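Local coordinates for protein alpha-rhamnosidase (Dictyoglomus thermophilum, PDB 6I60) that probably hydrolyses terminal non-reducing alpha-L-rhamnose residues in alpha-L-rhamnosides, as a multidomain glycoside hydrolase, at residues 42-53 and 133-141. Numbering follows the deposited sequence.
Sequences NPLGVDKKNPIF and NTFETGLMN
Phe53 turns its ring edge toward the Phe135 ring, CZ of Phe53 coming within 3.5 Å of CE1 of Phe135, an offset edge-to-face pair with planes at 73°. Phe135 CB packs on Pro43 CG at 3.7 Å, with Val46 CG2 beside it. This apolar cluster lies inside the N-terminal immunoglobulin-like domain, where the short, weakly bonded strand 44-46 pairs in parallel with strand 133-137 through Leu44 and Glu136. Glu136 N reaches Pro43 O almost straight (174°), while Glu136 O accepts from both Gly45 N and Val46 N, the latter at 2.8 Å in the carbonyl plane. On the sheet face they share, Leu44 and Glu136 run side by side; CD1 of Leu44 lies against the carboxylate that Arg191 and Arg193 hold in salt bridges. Farther along, Asp47 OD2 takes Met140 N at 3.0 Å from above the carboxylate plane, and OD1 of Asp47 is hydrogen-bonded to Tyr229 OH. With only an alanine methyl in place of Asp47, Met140 N is likely to lose this acceptor and Tyr229 OH its carboxylate partner, weakening the hold on loop 138-141. Backbone bonds thus join 44-46 to 133-137, Phe135 on Phe53 packs one sheet against the other, and two buried carboxylates reach strands 189-199 and 226-233.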
ATOM      1  N   ASN A  42       6.407  -3.813  18.527  1.00 58.32           N
ATOM      2  CA  ASN A  42       6.472  -2.805  19.579  1.00 53.56           C
ATOM      3  C   ASN A  42       5.943  -1.466  19.083  1.00 51.96           C
ATOM      4  O   ASN A  42       6.725  -0.534  18.856  1.00 57.48           O
ATOM      5  CB  ASN A  42       7.906  -2.655  20.092  1.00 55.78           C
ATOM      6  CG  ASN A  42       8.371  -3.867  20.871  1.00 56.03           C
ATOM      7  OD1 ASN A  42       7.596  -4.485  21.601  1.00 54.38           O
ATOM      8  ND2 ASN A  42       9.644  -4.217  20.717  1.00 60.38           N
ATOM      9  N   PRO A  43       4.633  -1.329  18.906  1.00 49.44           N
ATOM     10  CA  PRO A  43       4.086  -0.073  18.389  1.00 49.96           C
ATOM     11  C   PRO A  43       4.072   1.019  19.446  1.00 52.50           C
ATOM     12  O   PRO A  43       3.874   0.770  20.638  1.00 61.22           O
ATOM     13  CB  PRO A  43       2.661  -0.458  17.978  1.00 53.94           C
ATOM     14  CG  PRO A  43       2.306  -1.571  18.900  1.00 56.64           C
ATOM     15  CD  PRO A  43       3.583  -2.326  19.176  1.00 51.11           C
ATOM     16  N   LEU A  44       4.289   2.249  18.985  1.00 52.58           N
ATOM     17  CA  LEU A  44       4.288   3.433  19.839  1.00 53.24           C
ATOM     18  C   LEU A  44       3.144   4.338  19.397  1.00 52.39           C
ATOM     19  O   LEU A  44       3.229   4.982  18.347  1.00 60.82           O
ATOM     20  CB  LEU A  44       5.629   4.163  19.769  1.00 55.30           C
ATOM     21  CG  LEU A  44       5.694   5.582  20.338  1.00 60.13           C
ATOM     22  CD1 LEU A  44       5.345   5.588  21.816  1.00 48.46           C
ATOM     23  CD2 LEU A  44       7.068   6.193  20.107  1.00 62.74           C
ATOM     24  N   GLY A  45       2.077   4.380  20.191  1.00 56.91           N
ATOM     25  CA  GLY A  45       0.950   5.241  19.895  1.00 58.20           C
ATOM     26  C   GLY A  45      -0.326   4.505  19.550  1.00 58.45           C
ATOM     27  O   GLY A  45      -1.095   4.951  18.693  1.00 54.70           O
ATOM     28  N   VAL A  46      -0.567   3.380  20.217  1.00 54.68           N
ATOM     29  CA  VAL A  46      -1.771   2.593  19.969  1.00 53.29           C
ATOM     30  C   VAL A  46      -2.965   3.368  20.517  1.00 59.08           C
ATOM     31  O   VAL A  46      -3.081   3.575  21.728  1.00 58.04           O
ATOM     32  CB  VAL A  46      -1.670   1.199  20.596  1.00 51.77           C
ATOM     33  CG1 VAL A  46      -2.742   0.286  20.028  1.00 52.99           C
ATOM     34  CG2 VAL A  46      -0.288   0.614  20.360  1.00 57.65           C
ATOM     35  N   ASP A  47      -3.852   3.810  19.625  1.00 60.30           N
ATOM     36  CA  ASP A  47      -5.075   4.486  20.029  1.00 54.84           C
ATOM     37  C   ASP A  47      -6.295   3.578  19.998  1.00 60.34           C
ATOM     38  O   ASP A  47      -7.321   3.926  20.592  1.00 72.91           O
ATOM     39  CB  ASP A  47      -5.330   5.708  19.137  1.00 60.10           C
ATOM     40  CG  ASP A  47      -4.771   6.988  19.731  1.00 66.62           C
ATOM     41  OD1 ASP A  47      -4.996   8.070  19.145  1.00 65.93           O
ATOM     42  OD2 ASP A  47      -4.103   6.913  20.785  1.00 68.35           O
ATOM     43  N   LYS A  48      -6.205   2.433  19.328  1.00 59.11           N
ATOM     44  CA  LYS A  48      -7.294   1.464  19.331  1.00 61.61           C
ATOM     45  C   LYS A  48      -7.488   0.916  20.739  1.00 59.38           C
ATOM     46  O   LYS A  48      -6.545   0.394  21.343  1.00 56.79           O
ATOM     47  CB  LYS A  48      -6.992   0.331  18.351  1.00 57.24           C
ATOM     48  CG  LYS A  48      -7.870   0.321  17.114  1.00 53.28           C
ATOM     49  CD  LYS A  48      -7.891  -1.054  16.466  1.00 56.87           C
ATOM     50  CE  LYS A  48      -9.019  -1.171  15.451  1.00 67.64           C
ATOM     51  NZ  LYS A  48      -8.940  -0.114  14.402  1.00 70.56           N
ATOM     52  N   LYS A  49      -8.709   1.042  21.267  1.00 61.61           N
ATOM     53  CA  LYS A  49      -8.994   0.515  22.598  1.00 62.30           C
ATOM     54  C   LYS A  49      -8.874  -1.002  22.633  1.00 58.53           C
ATOM     55  O   LYS A  49      -8.536  -1.575  23.676  1.00 59.36           O
ATOM     56  CB  LYS A  49     -10.387   0.950  23.053  1.00 57.24           C
ATOM     57  CG  LYS A  49     -10.582   2.456  23.093  1.00 67.29           C
ATOM     58  CD  LYS A  49     -10.283   3.019  24.473  1.00 69.29           C
ATOM     59  CE  LYS A  49     -10.437   4.532  24.499  1.00 76.16           C
ATOM     60  NZ  LYS A  49     -11.856   4.960  24.340  1.00 80.00           N
ATOM     61  N   ASN A  50      -9.140  -1.670  21.508  1.00 57.94           N
ATOM     62  CA  ASN A  50      -8.999  -3.118  21.379  1.00 66.23           C
ATOM     63  C   ASN A  50      -8.047  -3.404  20.223  1.00 62.05           C
ATOM     64  O   ASN A  50      -8.486  -3.725  19.109  1.00 66.30           O
ATOM     65  CB  ASN A  50     -10.353  -3.789  21.158  1.00 69.56           C
ATOM     66  CG  ASN A  50     -11.359  -3.434  22.232  1.00 62.66           C
ATOM     67  OD1 ASN A  50     -11.842  -2.304  22.298  1.00 60.31           O
ATOM     68  ND2 ASN A  50     -11.681  -4.401  23.083  1.00 63.65           N
ATOM     69  N   PRO A  51      -6.738  -3.299  20.448  1.00 64.33           N
ATOM     70  CA  PRO A  51      -5.777  -3.569  19.371  1.00 65.64           C
ATOM     71  C   PRO A  51      -5.758  -5.044  18.994  1.00 58.01           C
ATOM     72  O   PRO A  51      -6.344  -5.903  19.655  1.00 56.18           O
ATOM     73  CB  PRO A  51      -4.437  -3.124  19.966  1.00 63.22           C
ATOM     74  CG  PRO A  51      -4.633  -3.209  21.444  1.00 62.42           C
ATOM     75  CD  PRO A  51      -6.073  -2.862  21.688  1.00 59.73           C
ATOM     76  N   ILE A  52      -5.057  -5.330  17.900  1.00 56.78           N
ATOM     77  CA  ILE A  52      -4.950  -6.678  17.355  1.00 61.29           C
ATOM     78  C   ILE A  52      -3.583  -7.248  17.711  1.00 57.01           C
ATOM     79  O   ILE A  52      -2.553  -6.590  17.510  1.00 52.74           O
ATOM     80  CB  ILE A  52      -5.167  -6.677  15.831  1.00 56.62           C
ATOM     81  CG1 ILE A  52      -6.527  -6.068  15.481  1.00 50.38           C
ATOM     82  CG2 ILE A  52      -5.045  -8.086  15.274  1.00 52.35           C
ATOM     83  CD1 ILE A  52      -7.706  -6.967  15.797  1.00 53.91           C
ATOM     84  N   PHE A  53      -3.571  -8.469  18.239  1.00 52.14           N
ATOM     85  CA  PHE A  53      -2.345  -9.171  18.595  1.00 55.61           C
ATOM     86  C   PHE A  53      -2.132 -10.345  17.648  1.00 54.75           C
ATOM     87  O   PHE A  53      -3.093 -10.997  17.225  1.00 47.97           O
ATOM     88  CB  PHE A  53      -2.394  -9.672  20.043  1.00 61.70           C
ATOM     89  CG  PHE A  53      -2.370  -8.573  21.069  1.00 60.58           C
ATOM     90  CD1 PHE A  53      -1.166  -8.062  21.528  1.00 58.47           C
ATOM     91  CD2 PHE A  53      -3.549  -8.052  21.574  1.00 61.95           C
ATOM     92  CE1 PHE A  53      -1.140  -7.051  22.471  1.00 57.87           C
ATOM     93  CE2 PHE A  53      -3.530  -7.041  22.517  1.00 62.88           C
ATOM     94  CZ  PHE A  53      -2.324  -6.540  22.966  1.00 65.09           C
ATOM     95  N   ASN A 133       6.950  -8.544  25.058  1.00 54.90           N
ATOM     96  CA  ASN A 133       6.824  -7.472  24.087  1.00 56.97           C
ATOM     97  C   ASN A 133       6.164  -6.263  24.749  1.00 63.36           C
ATOM     98  O   ASN A 133       5.864  -6.261  25.945  1.00 65.75           O
ATOM     99  CB  ASN A 133       6.040  -7.945  22.863  1.00 56.70           C
ATOM    100  CG  ASN A 133       6.944  -8.462  21.760  1.00 60.46           C
ATOM    101  OD1 ASN A 133       7.622  -9.479  21.922  1.00 47.52           O
ATOM    102  ND2 ASN A 133       6.964  -7.760  20.631  1.00 58.89           N
ATOM    103  N   THR A 134       5.931  -5.220  23.957  1.00 63.91           N
ATOM    104  CA  THR A 134       5.496  -3.946  24.509  1.00 58.60           C
ATOM    105  C   THR A 134       4.656  -3.203  23.482  1.00 60.65           C
ATOM    106  O   THR A 134       4.978  -3.205  22.292  1.00 64.53           O
ATOM    107  CB  THR A 134       6.706  -3.097  24.928  1.00 54.59           C
ATOM    108  OG1 THR A 134       7.218  -3.577  26.177  1.00 58.86           O
ATOM    109  CG2 THR A 134       6.337  -1.626  25.066  1.00 63.77           C
ATOM    110  N   PHE A 135       3.570  -2.587  23.945  1.00 60.39           N
ATOM    111  CA  PHE A 135       2.832  -1.625  23.138  1.00 62.35           C
ATOM    112  C   PHE A 135       2.456  -0.443  24.017  1.00 61.54           C
ATOM    113  O   PHE A 135       1.982  -0.630  25.142  1.00 62.15           O
ATOM    114  CB  PHE A 135       1.585  -2.254  22.495  1.00 59.92           C
ATOM    115  CG  PHE A 135       0.563  -2.752  23.480  1.00 58.67           C
ATOM    116  CD1 PHE A 135       0.686  -4.007  24.053  1.00 52.80           C
ATOM    117  CD2 PHE A 135      -0.537  -1.975  23.809  1.00 64.19           C
ATOM    118  CE1 PHE A 135      -0.258  -4.470  24.949  1.00 55.98           C
ATOM    119  CE2 PHE A 135      -1.485  -2.433  24.705  1.00 58.12           C
ATOM    120  CZ  PHE A 135      -1.346  -3.682  25.274  1.00 61.26           C
ATOM    121  N   GLU A 136       2.692   0.766  23.515  1.00 63.16           N
ATOM    122  CA  GLU A 136       2.426   1.995  24.250  1.00 61.62           C
ATOM    123  C   GLU A 136       1.225   2.707  23.644  1.00 62.52           C
ATOM    124  O   GLU A 136       1.143   2.868  22.422  1.00 58.82           O
ATOM    125  CB  GLU A 136       3.643   2.923  24.235  1.00 62.88           C
ATOM    126  CG  GLU A 136       3.360   4.315  24.782  1.00 63.27           C
ATOM    127  CD  GLU A 136       4.623   5.080  25.129  1.00 64.99           C
ATOM    128  OE1 GLU A 136       5.721   4.493  25.043  1.00 58.72           O
ATOM    129  OE2 GLU A 136       4.516   6.274  25.482  1.00 69.94           O
ATOM    130  N   THR A 137       0.301   3.133  24.499  1.00 60.87           N
ATOM    131  CA  THR A 137      -0.862   3.875  24.041  1.00 60.90           C
ATOM    132  C   THR A 137      -0.514   5.347  23.869  1.00 61.35           C
ATOM    133  O   THR A 137       0.284   5.905  24.628  1.00 56.89           O
ATOM    134  CB  THR A 137      -2.021   3.718  25.027  1.00 55.28           C
ATOM    135  OG1 THR A 137      -1.563   3.993  26.355  1.00 60.99           O
ATOM    136  CG2 THR A 137      -2.575   2.302  24.976  1.00 53.76           C
ATOM    137  N   GLY A 138      -1.141   5.969  22.888  1.00 61.86           N
ATOM    138  CA  GLY A 138      -0.941   7.365  22.607  1.00 59.55           C
ATOM    139  C   GLY A 138      -1.803   8.206  23.508  1.00 67.29           C
ATOM    140  O   GLY A 138      -1.919   7.930  24.679  1.00 63.06           O
ATOM    141  N   LEU A 139      -2.475   9.205  22.946  1.00 66.21           N
ATOM    142  CA  LEU A 139      -3.326  10.091  23.727  1.00 60.94           C
ATOM    143  C   LEU A 139      -4.676   9.513  23.961  1.00 68.75           C
ATOM    144  O   LEU A 139      -5.402  10.018  24.772  1.00 73.87           O
ATOM    145  CB  LEU A 139      -3.474  11.445  23.086  1.00 55.58           C
ATOM    146  CG  LEU A 139      -2.319  12.353  23.447  1.00 68.45           C
ATOM    147  CD1 LEU A 139      -2.781  13.773  23.569  1.00 71.31           C
ATOM    148  CD2 LEU A 139      -1.728  11.923  24.753  1.00 62.20           C
ATOM    149  N   MET A 140      -4.996   8.479  23.206  1.00 72.65           N
ATOM    150  CA  MET A 140      -6.184   7.700  23.318  1.00 72.07           C
ATOM    151  C   MET A 140      -7.453   8.431  23.150  1.00 84.00           C
ATOM    152  O   MET A 140      -8.097   8.848  24.097  1.00 87.51           O
ATOM    153  CB  MET A 140      -6.199   6.910  24.609  1.00 71.65           C
ATOM    154  CG  MET A 140      -5.227   5.765  24.609  1.00 71.55           C
ATOM    155  SD  MET A 140      -6.110   4.244  24.361  1.00 83.26           S
ATOM    156  CE  MET A 140      -7.323   4.408  25.642  1.00 74.20           C
ATOM    157  N   ASN A 141      -7.841   8.488  21.898  1.00 88.94           N
ATOM    158  CA  ASN A 141      -9.070   9.091  21.508  1.00100.86           C
ATOM    159  C   ASN A 141      -9.260  10.481  22.108  1.00100.90           C
ATOM    160  O   ASN A 141     -10.180  10.686  22.879  1.00106.66           O
ATOM    161  CB  ASN A 141     -10.266   8.160  21.836  1.00103.60           C
ATOM    162  CG  ASN A 141     -10.058   6.708  21.376  1.00 98.04           C
ATOM    163  OD1 ASN A 141      -9.018   6.097  21.601  1.00 83.12           O
ATOM    164  ND2 ASN A 141     -11.085   6.146  20.757  1.00 94.16           N
TER